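Local coordinates for lipoate-protein ligase 1 (Plasmodium falciparum, PDB 5T8U) that is a lipoate-protein ligase with a catalytic domain of the lipoyl protein ligase A/B family, and holds lipoic acid in this structure, at residues Phe121-Asn126 with Lys222-Phe227. Residues are numbered along the deposited sequence; the frame is centred on the assembly and turned at random.
Sequences FLIILN and KEFTKF
Residues 121-126 lie within helix 117-132, and residues 222-227 form the C-terminal end of helix 213-227. The two short axes approach to 8.9 Å and run obliquely antiparallel, at 128°. The backbones come closest at Ile123 and Glu223, whose CA atoms are 5.9 Å apart.

Ile123 carries most of the contact. Its CG1 is anti to the carbonyl carbon (chi1 -65°), and the extended chain brings CD1 towards the second helix. Ile123 CG1 sits over one face of the Phe227 ring, off-centre towards the rim, in a CH-pi contact 3.9 Å from the ring centroid. Ile123 CD1 follows along the same ring, 3.6 Å from Phe227 CD1. Ile123 CD1 also meets the Phe224 ring obliquely, 3.9 Å from Phe224 CD1. The other branch, Ile123 CG2, rests on the opposing backbone, 3.7 Å from Phe224 N. Phe227 has CG anti to its backbone N (chi1 177°), and its side chain crosses that of Ile123 at about a right angle. Leu122 CD2 reaches the edge of this ring, 4.1 Å from Phe227 CE2.

Glu223 bends at chi2, and its carboxylate end comes up against Asn126, with Glu223 OE2 3.9 Å from Asn126 CB.

On the inner side, Ile124 and Phe224 both touch Phe110 of strand 105-112, so the two helices pack on the large mixed sheet of the catalytic domain. No hydrogen bond joins the two segments; they meet by van der Waals contact, mainly apolar. The buried Glu223 carboxylate finds polar partners elsewhere: OE1 accepts a hydrogen bond from Asn130 ND2, tying helix 213-227 to the next turn of helix 117-132, and a long salt bridge to Lys226 NZ probably helps keep it charged.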
loop_
_atom_site.group_PDB
_atom_site.type_symbol
_atom_site.label_atom_id
_atom_site.label_comp_id
_atom_site.label_asym_id
_atom_site.label_seq_id
_atom_site.Cartn_x
_atom_site.Cartn_y
_atom_site.Cartn_z
ATOM N N PHE A 121 2.521 13.036 -4.314
ATOM C CA PHE A 121 1.608 13.244 -5.432
ATOM C C PHE A 121 2.006 14.457 -6.261
ATOM O O PHE A 121 1.757 14.489 -7.471
ATOM C CB PHE A 121 0.172 13.401 -4.925
ATOM C CG PHE A 121 -0.509 12.097 -4.610
ATOM C CD1 PHE A 121 -0.711 11.153 -5.602
ATOM C CD2 PHE A 121 -0.966 11.826 -3.330
ATOM C CE1 PHE A 121 -1.342 9.954 -5.323
ATOM C CE2 PHE A 121 -1.601 10.627 -3.044
ATOM C CZ PHE A 121 -1.790 9.691 -4.042
ATOM N N LEU A 122 2.623 15.464 -5.639
ATOM C CA LEU A 122 3.077 16.624 -6.401
ATOM C C LEU A 122 4.283 16.275 -7.264
ATOM O O LEU A 122 4.418 16.782 -8.382
ATOM C CB LEU A 122 3.411 17.781 -5.461
ATOM C CG LEU A 122 3.924 19.056 -6.146
ATOM C CD1 LEU A 122 2.911 19.585 -7.153
ATOM C CD2 LEU A 122 4.262 20.126 -5.119
ATOM N N ILE A 123 5.177 15.423 -6.761
ATOM C CA ILE A 123 6.286 14.949 -7.581
ATOM C C ILE A 123 5.752 14.206 -8.797
ATOM O O ILE A 123 6.209 14.423 -9.928
ATOM C CB ILE A 123 7.235 14.066 -6.746
ATOM C CG1 ILE A 123 7.897 14.897 -5.643
ATOM C CG2 ILE A 123 8.301 13.417 -7.637
ATOM C CD1 ILE A 123 8.688 14.076 -4.640
ATOM N N ILE A 124 4.766 13.333 -8.590
ATOM C CA ILE A 124 4.218 12.568 -9.708
ATOM C C ILE A 124 3.538 13.499 -10.709
ATOM O O ILE A 124 3.796 13.435 -11.918
ATOM C CB ILE A 124 3.258 11.481 -9.189
ATOM C CG1 ILE A 124 4.000 10.552 -8.220
ATOM C CG2 ILE A 124 2.678 10.679 -10.353
ATOM C CD1 ILE A 124 3.129 9.512 -7.554
ATOM N N LEU A 125 2.669 14.386 -10.221
ATOM C CA LEU A 125 1.973 15.307 -11.116
ATOM C C LEU A 125 2.958 16.168 -11.898
ATOM O O LEU A 125 2.790 16.377 -13.105
ATOM C CB LEU A 125 1.008 16.183 -10.316
ATOM C CG LEU A 125 -0.154 15.452 -9.640
ATOM C CD1 LEU A 125 -0.872 16.374 -8.665
ATOM C CD2 LEU A 125 -1.125 14.910 -10.670
ATOM N N ASN A 126 3.991 16.681 -11.225
ATOM C CA ASN A 126 5.022 17.443 -11.922
ATOM C C ASN A 126 5.701 16.595 -12.990
ATOM O O ASN A 126 6.022 17.092 -14.075
ATOM C CB ASN A 126 6.054 17.971 -10.925
ATOM C CG ASN A 126 5.509 19.087 -10.055
ATOM O OD1 ASN A 126 4.535 19.751 -10.412
ATOM N ND2 ASN A 126 6.144 19.307 -8.909
ATOM N N LYS A 222 13.849 12.170 -12.020
ATOM C CA LYS A 222 14.246 13.556 -12.242
ATOM C C LYS A 222 13.457 14.502 -11.343
ATOM O O LYS A 222 14.035 15.269 -10.565
ATOM C CB LYS A 222 14.056 13.923 -13.716
ATOM C CG LYS A 222 15.204 13.488 -14.617
ATOM C CD LYS A 222 14.897 13.765 -16.082
ATOM C CE LYS A 222 16.131 13.594 -16.959
ATOM N NZ LYS A 222 15.867 13.952 -18.384
ATOM N N GLU A 223 12.126 14.459 -11.435
ATOM C CA GLU A 223 11.306 15.359 -10.628
ATOM C C GLU A 223 11.408 15.062 -9.136
ATOM O O GLU A 223 11.120 15.945 -8.322
ATOM C CB GLU A 223 9.846 15.283 -11.076
ATOM C CG GLU A 223 9.567 16.005 -12.383
ATOM C CD GLU A 223 9.788 17.503 -12.283
ATOM O OE1 GLU A 223 9.793 18.178 -13.333
ATOM O OE2 GLU A 223 9.958 18.005 -11.152
ATOM N N PHE A 224 11.806 13.847 -8.761
ATOM C CA PHE A 224 12.028 13.521 -7.356
ATOM C C PHE A 224 13.262 14.242 -6.821
ATOM O O PHE A 224 13.172 15.077 -5.906
ATOM C CB PHE A 224 12.163 12.002 -7.217
ATOM C CG PHE A 224 12.510 11.530 -5.834
ATOM C CD1 PHE A 224 11.524 11.354 -4.876
ATOM C CD2 PHE A 224 13.820 11.224 -5.502
ATOM C CE1 PHE A 224 11.843 10.902 -3.610
ATOM C CE2 PHE A 224 14.145 10.774 -4.238
ATOM C CZ PHE A 224 13.154 10.613 -3.290
ATOM N N THR A 225 14.428 13.940 -7.400
ATOM C CA THR A 225 15.660 14.615 -7.006
ATOM C C THR A 225 15.496 16.128 -7.068
ATOM O O THR A 225 15.879 16.850 -6.139
ATOM C CB THR A 225 16.807 14.161 -7.914
ATOM O OG1 THR A 225 16.850 12.729 -7.951
ATOM C CG2 THR A 225 18.142 14.690 -7.409
ATOM N N LYS A 226 14.920 16.627 -8.164
ATOM C CA LYS A 226 14.713 18.063 -8.307
ATOM C C LYS A 226 13.794 18.598 -7.218
ATOM O O LYS A 226 14.029 19.683 -6.674
ATOM C CB LYS A 226 14.145 18.372 -9.691
ATOM C CG LYS A 226 13.649 19.798 -9.864
ATOM C CD LYS A 226 13.398 20.110 -11.330
ATOM C CE LYS A 226 12.153 20.961 -11.518
ATOM N NZ LYS A 226 11.821 21.138 -12.959
ATOM N N PHE A 227 12.737 17.853 -6.887
ATOM C CA PHE A 227 11.841 18.291 -5.824
ATOM C C PHE A 227 12.595 18.452 -4.513
ATOM O O PHE A 227 12.373 19.421 -3.779
ATOM C CB PHE A 227 10.685 17.305 -5.652
ATOM C CG PHE A 227 9.760 17.656 -4.515
ATOM C CD1 PHE A 227 9.996 17.174 -3.236
ATOM C CD2 PHE A 227 8.662 18.475 -4.724
ATOM C CE1 PHE A 227 9.150 17.499 -2.189
ATOM C CE2 PHE A 227 7.812 18.802 -3.680
ATOM C CZ PHE A 227 8.058 18.313 -2.411
#